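Local coordinates for fimbrial structural subunit (Actinomyces naeslundii, PDB 3QDH), which builds the shaft of Actinomyces type 2 fimbriae and mediates adhesion to streptococci and host cells during oral biofilm development, at residues 111-116 against 222-227; 33-38 against 127-132; 55-60 against 76-81; 247-252 against 266-271. All coordinates share one frame; numbering follows the deposited sequence. Where two conformers were deposited one is given.

From the N terminus, the chain first leaves residues 33-38, whose partner 127-132 comes 89 residues later, so contact 2 closes a long loop within the first of the two modules of this C-terminal fragment. Contact 3, 55-60 with 76-81, opens and closes inside that loop. Before contact 2 closes, residues 111-116 open contact 1, and these two cross: 111-116 pairs with 222-227 in the second, SpaA-like module, making contact 1 the one of the four that joins the modules. Contact 4, 247-252 with 266-271, follows in series as a local strand pair. Contact 1 touches contact 3 (Thr112 on Thr55) and contact 4 (Phe227 on Tyr248); the centres of contacts 2 and 4 lie about 59 Å apart.

Contact 1 of 4, residues 111-116 against 222-227; sequences VTEARN and NVKGLF
Glu113 and Lys224 lie side by side and point the same way, each with its chain extended beyond CG. In Glu113, CB lies 4.0 Å from Lys224 O. A chi1 of 68° sets CG in the crowded position between the backbone N and the carbonyl carbon, and chi2 of -171° then carries the chain out to the carboxylate. There the two oxygens divide their work. OE1 makes a long salt bridge to Lys224 NZ, at 3.9 Å, and lies equally near Lys224 CE; OE2 is gripped by Arg115 NE at 3.1 Å, a donor that comes from above the carboxylate plane although the acceptor lies close to the guanidinium plane. This three-residue charge network probably favours an ionised Glu113. Alongside these charges the backbone supplies the firmer link: Ala114 N donates to Lys224 O at 3.0 Å, in the carbonyl plane, and Glu113 CA adds a C-H···O contact to the same oxygen. The loop 111-116 between strands 102-111 and 118-131 of the Sgo0707 N2-like module is thereby joined to strand 220-230 of the SpaA-like module, while Val111 and Ala114 rest on Trp158 of strand 154-165 and Arg53 hydrogen-bonds Thr112 and Ala114.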
# COMPACT_ATOMS: atom_id res chain seq x y z
N VAL A 111 -6.10 0.58 -3.11
CA VAL A 111 -5.94 1.94 -3.65
C VAL A 111 -7.07 2.22 -4.63
O VAL A 111 -7.24 1.49 -5.61
CB VAL A 111 -4.58 2.14 -4.37
CG1 VAL A 111 -4.44 3.57 -4.90
CG2 VAL A 111 -3.43 1.84 -3.44
N THR A 112 -7.85 3.27 -4.36
CA THR A 112 -8.97 3.64 -5.23
C THR A 112 -8.57 4.70 -6.25
O THR A 112 -9.07 4.70 -7.39
CB THR A 112 -10.20 4.10 -4.42
OG1 THR A 112 -9.86 5.23 -3.60
CG2 THR A 112 -10.73 2.97 -3.54
N GLU A 113 -7.67 5.60 -5.85
CA GLU A 113 -7.18 6.69 -6.71
C GLU A 113 -6.03 7.46 -6.05
O GLU A 113 -5.85 7.40 -4.83
CB GLU A 113 -8.32 7.66 -7.07
CG GLU A 113 -8.86 8.46 -5.90
CD GLU A 113 -10.10 9.24 -6.24
OE1 GLU A 113 -10.35 9.48 -7.44
OE2 GLU A 113 -10.84 9.61 -5.31
N ALA A 114 -5.29 8.19 -6.87
CA ALA A 114 -4.11 8.94 -6.44
C ALA A 114 -4.40 10.24 -5.70
O ALA A 114 -3.77 10.52 -4.68
CB ALA A 114 -3.19 9.21 -7.63
N ARG A 115 -5.35 11.03 -6.21
CA ARG A 115 -5.64 12.40 -5.72
C ARG A 115 -4.38 13.28 -5.67
O ARG A 115 -3.65 13.33 -6.65
CB ARG A 115 -6.38 12.39 -4.38
CG ARG A 115 -7.79 11.87 -4.45
CD ARG A 115 -8.48 12.01 -3.11
NE ARG A 115 -9.51 10.98 -2.93
CZ ARG A 115 -10.17 10.77 -1.80
NH1 ARG A 115 -9.93 11.50 -0.72
NH2 ARG A 115 -11.08 9.80 -1.75
N ASN A 116 -4.13 13.94 -4.53
CA ASN A 116 -2.94 14.79 -4.38
C ASN A 116 -1.65 14.01 -4.57
O ASN A 116 -0.58 14.59 -4.76
CB ASN A 116 -2.96 15.58 -3.05
CG ASN A 116 -2.30 14.83 -1.87
OD1 ASN A 116 -1.52 15.42 -1.11
ND2 ASN A 116 -2.62 13.56 -1.71
N ASN A 222 -8.48 6.41 -18.80
CA ASN A 222 -8.11 7.13 -17.58
C ASN A 222 -7.61 6.18 -16.49
O ASN A 222 -8.39 5.45 -15.88
CB ASN A 222 -9.27 8.00 -17.07
CG ASN A 222 -8.90 8.81 -15.84
OD1 ASN A 222 -7.73 9.03 -15.54
ND2 ASN A 222 -9.92 9.25 -15.11
N VAL A 223 -6.30 6.19 -16.27
CA VAL A 223 -5.67 5.39 -15.22
C VAL A 223 -5.58 6.24 -13.96
O VAL A 223 -4.77 7.17 -13.88
CB VAL A 223 -4.26 4.90 -15.66
CG1 VAL A 223 -3.62 4.05 -14.57
CG2 VAL A 223 -4.35 4.11 -16.96
N LYS A 224 -6.42 5.93 -12.98
CA LYS A 224 -6.58 6.77 -11.79
C LYS A 224 -5.45 6.64 -10.75
O LYS A 224 -5.42 7.38 -9.76
CB LYS A 224 -7.95 6.55 -11.14
CG LYS A 224 -9.08 7.38 -11.76
CD LYS A 224 -10.34 7.29 -10.91
CE LYS A 224 -11.26 8.49 -11.15
NZ LYS A 224 -12.56 8.38 -10.43
N GLY A 225 -4.52 5.72 -10.97
CA GLY A 225 -3.39 5.59 -10.07
C GLY A 225 -2.32 4.64 -10.54
O GLY A 225 -2.61 3.48 -10.86
N LEU A 226 -1.08 5.13 -10.58
CA LEU A 226 0.11 4.31 -10.75
C LEU A 226 1.13 4.69 -9.68
O LEU A 226 1.27 5.86 -9.35
CB LEU A 226 0.72 4.50 -12.15
CG LEU A 226 -0.01 3.87 -13.35
CD1 LEU A 226 0.49 4.46 -14.66
CD2 LEU A 226 0.12 2.35 -13.38
N PHE A 227 1.82 3.69 -9.14
CA PHE A 227 2.82 3.90 -8.08
C PHE A 227 4.02 4.72 -8.58
O PHE A 227 4.49 4.52 -9.69
CB PHE A 227 3.28 2.55 -7.52
CG PHE A 227 4.41 2.64 -6.54
CD1 PHE A 227 4.20 3.13 -5.25
CD2 PHE A 227 5.69 2.22 -6.90
CE1 PHE A 227 5.24 3.20 -4.34
CE2 PHE A 227 6.74 2.29 -5.99
CZ PHE A 227 6.51 2.78 -4.71

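Contact 2 of 4, residues 33-38 against 127-132; sequences PTLDAK and SDTVYA
One face of the Tyr131 ring carries Lys38 CB, which stands 3.5 Å above the plane and is displaced toward the rim. Between the two side chains the closest atoms are Lys38 CB and Tyr131 CE2, also 3.5 Å apart, and CB lies 26° off the ring normal as seen from the centroid, which meets the geometry of a CH-pi contact. Tyr131 CG is anti to its backbone N (chi1 -172°), and the two side chains cross obliquely. Past CB, the lysine bends at chi2 (-71°), so that CD passes 3.5 Å from Ala132 O and NZ goes on to hydrogen-bond Glu133 O. Tyr131 OH has a weak hydrogen bond to the carboxylate of that same Glu133.

Ala132 N donates to Lys38 O at 2.9 Å, nearly along the C=O axis, and Tyr131 CA brings a C-H···O contact of 3.3 Å to the same oxygen. This bond fastens the loop between strands 23-31 and 39-49 to the chain just past strand 118-131, at the surface of the Sgo0707 N2-like module, probably the one with the CnaA-type (DEv-IgG) fold. Strand 118-131 is paired with 39-49, through Asp128 with Lys42 and Val130 with Phe40.

Further back along the loop the contact is apolar. Leu35 and Thr129 meet tip to tip, Leu35 CD2 lying 3.9 Å from Thr129 CG2, and Tyr41 of strand 39-49 packs against both side chains.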
# COMPACT_ATOMS: atom_id res chain seq x y z
N PRO A 33 7.43 -4.05 26.13
CA PRO A 33 8.21 -3.63 27.29
C PRO A 33 8.53 -4.80 28.23
O PRO A 33 7.92 -5.87 28.13
CB PRO A 33 7.28 -2.64 28.01
CG PRO A 33 5.93 -3.02 27.59
CD PRO A 33 6.05 -3.54 26.17
N THR A 34 9.49 -4.57 29.11
CA THR A 34 9.82 -5.52 30.17
C THR A 34 9.01 -5.14 31.40
O THR A 34 9.24 -4.10 32.01
CB THR A 34 11.34 -5.49 30.47
OG1 THR A 34 12.05 -5.73 29.25
CG2 THR A 34 11.71 -6.57 31.46
N LEU A 35 8.02 -5.97 31.74
CA LEU A 35 7.15 -5.66 32.86
C LEU A 35 7.70 -6.29 34.14
O LEU A 35 8.29 -7.36 34.10
CB LEU A 35 5.71 -6.12 32.60
CG LEU A 35 4.98 -5.66 31.33
CD1 LEU A 35 3.54 -6.14 31.33
CD2 LEU A 35 5.04 -4.15 31.11
N ASP A 36 7.51 -5.60 35.26
CA ASP A 36 7.74 -6.21 36.57
C ASP A 36 6.90 -7.46 36.70
O ASP A 36 5.83 -7.57 36.07
CB ASP A 36 7.35 -5.24 37.70
CG ASP A 36 8.21 -4.01 37.73
OD1 ASP A 36 9.29 -4.01 37.10
OD2 ASP A 36 7.80 -3.03 38.40
N ALA A 37 7.37 -8.39 37.53
CA ALA A 37 6.66 -9.64 37.81
C ALA A 37 5.16 -9.46 38.07
O ALA A 37 4.35 -10.22 37.54
CB ALA A 37 7.32 -10.37 38.99
N LYS A 38 4.79 -8.43 38.84
CA LYS A 38 3.39 -8.22 39.24
C LYS A 38 2.70 -7.08 38.48
O LYS A 38 1.72 -6.51 38.95
CB LYS A 38 3.28 -7.99 40.76
CG LYS A 38 3.66 -9.20 41.63
CD LYS A 38 2.61 -10.31 41.54
CE LYS A 38 2.74 -11.33 42.67
NZ LYS A 38 1.86 -12.52 42.44
N SER A 127 -2.11 0.80 24.90
CA SER A 127 -1.90 -0.21 25.93
C SER A 127 -1.76 0.42 27.31
O SER A 127 -1.48 1.62 27.43
CB SER A 127 -0.71 -1.12 25.61
OG SER A 127 0.52 -0.41 25.57
N ASP A 128 -2.02 -0.38 28.33
CA ASP A 128 -1.87 0.08 29.70
C ASP A 128 -1.61 -1.13 30.59
O ASP A 128 -1.98 -2.25 30.26
CB ASP A 128 -3.15 0.82 30.13
CG ASP A 128 -2.93 1.75 31.32
OD1 ASP A 128 -1.76 2.08 31.67
OD2 ASP A 128 -3.95 2.15 31.89
N THR A 129 -0.95 -0.88 31.72
CA THR A 129 -0.60 -1.93 32.67
C THR A 129 -1.00 -1.50 34.08
O THR A 129 -1.18 -0.31 34.34
CB THR A 129 0.91 -2.18 32.68
OG1 THR A 129 1.58 -0.93 32.86
CG2 THR A 129 1.36 -2.82 31.35
N VAL A 130 -1.11 -2.47 34.98
CA VAL A 130 -1.50 -2.22 36.37
C VAL A 130 -0.75 -3.21 37.28
O VAL A 130 -0.54 -4.36 36.89
CB VAL A 130 -3.05 -2.36 36.54
CG1 VAL A 130 -3.52 -3.82 36.24
CG2 VAL A 130 -3.52 -1.89 37.92
N TYR A 131 -0.32 -2.74 38.45
CA TYR A 131 0.23 -3.64 39.47
C TYR A 131 -0.94 -4.38 40.12
O TYR A 131 -1.94 -3.77 40.50
CB TYR A 131 1.04 -2.86 40.52
CG TYR A 131 1.80 -3.74 41.51
CD1 TYR A 131 1.17 -4.30 42.63
CD2 TYR A 131 3.15 -4.01 41.32
CE1 TYR A 131 1.87 -5.10 43.53
CE2 TYR A 131 3.87 -4.81 42.22
CZ TYR A 131 3.22 -5.35 43.32
OH TYR A 131 3.92 -6.15 44.20
N ALA A 132 -0.82 -5.70 40.20
CA ALA A 132 -1.83 -6.51 40.86
C ALA A 132 -1.19 -7.71 41.55
O ALA A 132 -0.21 -8.27 41.05
CB ALA A 132 -2.91 -6.95 39.88

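Contact 3 of 4, residues 55-60 against 76-81; sequences TAVTAT and VDTKGQ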
# COMPACT_ATOMS: atom_id res chain seq x y z
N THR A 55 -9.54 1.50 0.54
CA THR A 55 -10.84 0.91 0.83
C THR A 55 -10.68 -0.54 1.30
O THR A 55 -9.61 -1.15 1.13
CB THR A 55 -11.79 1.01 -0.40
OG1 THR A 55 -13.15 0.98 0.04
CG2 THR A 55 -11.53 -0.11 -1.40
N ALA A 56 -11.76 -1.08 1.87
CA ALA A 56 -11.79 -2.43 2.43
C ALA A 56 -10.61 -2.64 3.39
O ALA A 56 -9.93 -3.67 3.34
CB ALA A 56 -11.80 -3.48 1.30
N VAL A 57 -10.39 -1.66 4.26
CA VAL A 57 -9.21 -1.65 5.12
C VAL A 57 -9.30 -2.72 6.22
O VAL A 57 -10.37 -2.98 6.75
CB VAL A 57 -8.92 -0.25 5.71
CG1 VAL A 57 -8.69 0.77 4.58
CG2 VAL A 57 -10.03 0.22 6.64
N THR A 58 -8.15 -3.32 6.53
CA THR A 58 -8.08 -4.41 7.49
C THR A 58 -6.63 -4.59 7.93
O THR A 58 -5.75 -3.76 7.60
CB THR A 58 -8.68 -5.75 6.89
OG1 THR A 58 -8.93 -6.69 7.94
CG2 THR A 58 -7.75 -6.36 5.83
N ALA A 59 -6.38 -5.65 8.69
CA ALA A 59 -5.05 -6.03 9.09
C ALA A 59 -4.88 -7.54 8.96
O ALA A 59 -5.82 -8.29 9.21
CB ALA A 59 -4.77 -5.57 10.53
N THR A 60 -3.68 -7.96 8.55
CA THR A 60 -3.32 -9.38 8.44
C THR A 60 -1.96 -9.63 9.08
O THR A 60 -1.30 -8.69 9.54
CB THR A 60 -3.23 -9.84 6.96
OG1 THR A 60 -2.18 -9.11 6.30
CG2 THR A 60 -4.55 -9.62 6.23
N VAL A 76 -9.17 -8.84 15.04
CA VAL A 76 -9.04 -7.74 14.07
C VAL A 76 -10.44 -7.21 13.73
O VAL A 76 -11.35 -7.99 13.47
CB VAL A 76 -8.32 -8.21 12.81
CG1 VAL A 76 -8.12 -7.03 11.82
CG2 VAL A 76 -6.97 -8.86 13.15
N ASP A 77 -10.59 -5.89 13.78
CA ASP A 77 -11.88 -5.25 13.52
C ASP A 77 -11.65 -3.98 12.72
O ASP A 77 -10.60 -3.35 12.83
CB ASP A 77 -12.57 -4.90 14.85
CG ASP A 77 -14.05 -4.56 14.68
OD1 ASP A 77 -14.71 -5.14 13.79
OD2 ASP A 77 -14.56 -3.70 15.43
N THR A 78 -12.63 -3.62 11.89
CA THR A 78 -12.63 -2.33 11.21
C THR A 78 -13.88 -1.55 11.60
O THR A 78 -14.99 -2.08 11.50
CB THR A 78 -12.55 -2.49 9.67
OG1 THR A 78 -11.34 -3.17 9.31
CG2 THR A 78 -12.59 -1.11 8.98
N LYS A 79 -13.70 -0.32 12.08
CA LYS A 79 -14.80 0.63 12.26
C LYS A 79 -14.50 1.87 11.41
O LYS A 79 -13.58 2.63 11.72
CB LYS A 79 -14.95 1.01 13.74
CG LYS A 79 -15.44 -0.13 14.63
CD LYS A 79 -15.53 0.29 16.09
CE LYS A 79 -16.00 -0.87 16.96
NZ LYS A 79 -16.64 -0.36 18.20
N GLY A 80 -15.26 2.06 10.34
CA GLY A 80 -14.98 3.14 9.39
C GLY A 80 -13.64 2.91 8.71
O GLY A 80 -13.42 1.86 8.09
N GLN A 81 -12.73 3.87 8.83
CA GLN A 81 -11.37 3.70 8.30
C GLN A 81 -10.39 3.17 9.36
O GLN A 81 -9.22 2.92 9.07
CB GLN A 81 -10.85 5.02 7.71
CG GLN A 81 -11.50 5.42 6.38
CD GLN A 81 -11.17 4.47 5.25
OE1 GLN A 81 -12.02 3.69 4.84
NE2 GLN A 81 -9.93 4.52 4.76
O HOH W 1 -11.13 -5.90 9.66
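Thr78 has a chi1 of -61°, which puts OG1 beside its backbone N and CG2 anti to that N; the hydroxyl and the methyl therefore both reach Val57. OG1 donates to Val57 O at 2.7 Å, approaching from above the carbonyl plane. Thr78 CG2 meets Val57 CG2 at 3.7 Å, and the two side chains cross at about a right angle. Val57 CG1 lies anti to the carbonyl carbon, which leaves CG2 in the crowded position, also packed against Gln81 O.

A water donates to Thr78 OG1 at 2.8 Å and is hydrogen-bonded to Thr58 OG1 at 2.9 Å, so Thr78 OG1 gives to a carbonyl and receives from the water. Farther along, Val76 CG1, anti to its own N, sits 3.9 Å from Ala59 CB. Ala59 N is buried here without a polar partner in the model, and Val76 CG1 is 3.8 Å from it.

Gln81 bends at chi2 (-66°) and brings NE2 to 4.0 Å from Val57 CG1, while the amide itself is anchored by Leu50 O and Leu54 O.

Strands 57-60 and 76-79 run nearly antiparallel, at 167°, but their axes stay 6.8 Å apart and side chains make the link. Strand 57-64 is paired with 102-111 and strand 74-79 with 82-87, so the contact joins two sheets of the N2-like module, with Val83 of strand 82-87 touching Val57, Ala59 and Thr78.

Contact 4 of 4, residues 247-252 against 266-271; sequences CYVLVE and GAVTPV
Strands 247-252 and 268-271 run antiparallel (154° between their directions, axes 4.6 Å apart), with two bonds in each of the hydrogen-bonded pairs Tyr248-Val271 and Leu250-Thr269, the shortest from Thr269 N to Leu250 O at 2.6 Å, and a further bond from Glu252 N to Ala267 O at 2.8 Å, where the 3-10 turn ends.

The side chains divide between two faces. On one, Val268 spreads its methyls over two neighbours: CG1 presses on Val249 CG1 at 3.5 Å, tighter than usual contact, and CG2 lies beside Val251 CG2 at 4.0 Å. On the other, Val271 CG2, in the crowded position between its N and carbonyl carbon, packs on Tyr248 CB at 3.7 Å. Leu250 stands beside it and reaches Ile163 of strand 154-165. The tyrosine ring leads away, its OH hydrogen-bonded to Phe227 O.

Both strands belong to the SpaA-like module, consistent with the CnaB-type (IgG-rev) fold, where 182-188 pairs with the other side of 245-254. A disulfide ties Cys247 covalently to the chain around Cys196. Pro270, lacking an N-H, falls in a non-hydrogen-bonded pair with Val249, where none is called on; the pairing thus rests on backbone bonds and methyl packing rather than charge.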
# COMPACT_ATOMS: atom_id res chain seq x y z
N CYS A 247 8.92 6.37 -14.32
CA CYS A 247 8.73 5.94 -15.71
C CYS A 247 7.99 4.61 -15.83
O CYS A 247 8.24 3.67 -15.07
CB CYS A 247 10.07 5.80 -16.44
SG CYS A 247 11.10 7.27 -16.52
N TYR A 248 7.09 4.56 -16.81
CA TYR A 248 6.44 3.33 -17.23
C TYR A 248 6.52 3.21 -18.75
O TYR A 248 6.93 4.15 -19.44
CB TYR A 248 4.98 3.32 -16.78
CG TYR A 248 4.76 3.06 -15.31
CD1 TYR A 248 4.48 1.78 -14.84
CD2 TYR A 248 4.81 4.11 -14.38
CE1 TYR A 248 4.27 1.53 -13.49
CE2 TYR A 248 4.59 3.87 -13.02
CZ TYR A 248 4.33 2.58 -12.58
OH TYR A 248 4.11 2.32 -11.25
N VAL A 249 6.14 2.04 -19.27
CA VAL A 249 6.16 1.77 -20.71
C VAL A 249 4.77 1.36 -21.20
O VAL A 249 4.22 0.34 -20.76
CB VAL A 249 7.23 0.70 -21.08
CG1 VAL A 249 7.16 0.34 -22.56
CG2 VAL A 249 8.63 1.19 -20.72
N LEU A 250 4.22 2.16 -22.11
CA LEU A 250 2.91 1.90 -22.70
C LEU A 250 3.06 1.19 -24.04
O LEU A 250 3.79 1.65 -24.91
CB LEU A 250 2.12 3.20 -22.85
CG LEU A 250 0.65 3.12 -23.27
CD1 LEU A 250 -0.20 2.44 -22.21
CD2 LEU A 250 0.11 4.52 -23.58
N VAL A 251 2.36 0.07 -24.20
CA VAL A 251 2.42 -0.73 -25.42
C VAL A 251 1.02 -0.82 -26.05
O VAL A 251 0.08 -1.25 -25.39
CB VAL A 251 2.96 -2.16 -25.13
CG1 VAL A 251 2.93 -3.03 -26.40
CG2 VAL A 251 4.38 -2.10 -24.58
N GLU A 252 0.91 -0.42 -27.31
CA GLU A 252 -0.33 -0.61 -28.07
C GLU A 252 -0.42 -2.06 -28.56
O GLU A 252 0.48 -2.54 -29.26
CB GLU A 252 -0.46 0.38 -29.23
CG GLU A 252 -1.90 0.56 -29.71
CD GLU A 252 -2.05 1.43 -30.96
OE1 GLU A 252 -1.11 2.17 -31.32
OE2 GLU A 252 -3.13 1.37 -31.58
N GLY A 266 7.47 1.07 -32.82
CA GLY A 266 6.49 2.08 -33.21
C GLY A 266 5.30 2.12 -32.27
O GLY A 266 4.70 3.18 -32.08
N ALA A 267 4.96 0.97 -31.69
CA ALA A 267 3.79 0.83 -30.83
C ALA A 267 4.10 0.93 -29.33
O ALA A 267 3.23 0.64 -28.50
CB ALA A 267 3.08 -0.49 -31.15
N VAL A 268 5.32 1.34 -29.00
CA VAL A 268 5.78 1.43 -27.61
C VAL A 268 6.04 2.89 -27.22
O VAL A 268 6.82 3.59 -27.87
CB VAL A 268 7.05 0.56 -27.37
CG1 VAL A 268 7.62 0.79 -25.98
CG2 VAL A 268 6.75 -0.93 -27.59
N THR A 269 5.39 3.34 -26.14
CA THR A 269 5.51 4.73 -25.68
C THR A 269 5.98 4.82 -24.22
O THR A 269 5.35 4.25 -23.33
CB THR A 269 4.17 5.49 -25.85
OG1 THR A 269 3.72 5.37 -27.21
CG2 THR A 269 4.31 6.96 -25.49
N PRO A 270 7.11 5.52 -23.98
CA PRO A 270 7.54 5.81 -22.61
C PRO A 270 6.67 6.89 -21.97
O PRO A 270 6.42 7.92 -22.59
CB PRO A 270 8.97 6.34 -22.80
CG PRO A 270 9.36 5.98 -24.20
CD PRO A 270 8.08 6.01 -24.97
N VAL A 271 6.22 6.64 -20.74
CA VAL A 271 5.38 7.62 -20.02
C VAL A 271 5.95 7.99 -18.64
O VAL A 271 6.35 7.11 -17.87
CB VAL A 271 3.90 7.16 -19.89
CG1 VAL A 271 3.22 7.14 -21.26
CG2 VAL A 271 3.79 5.79 -19.23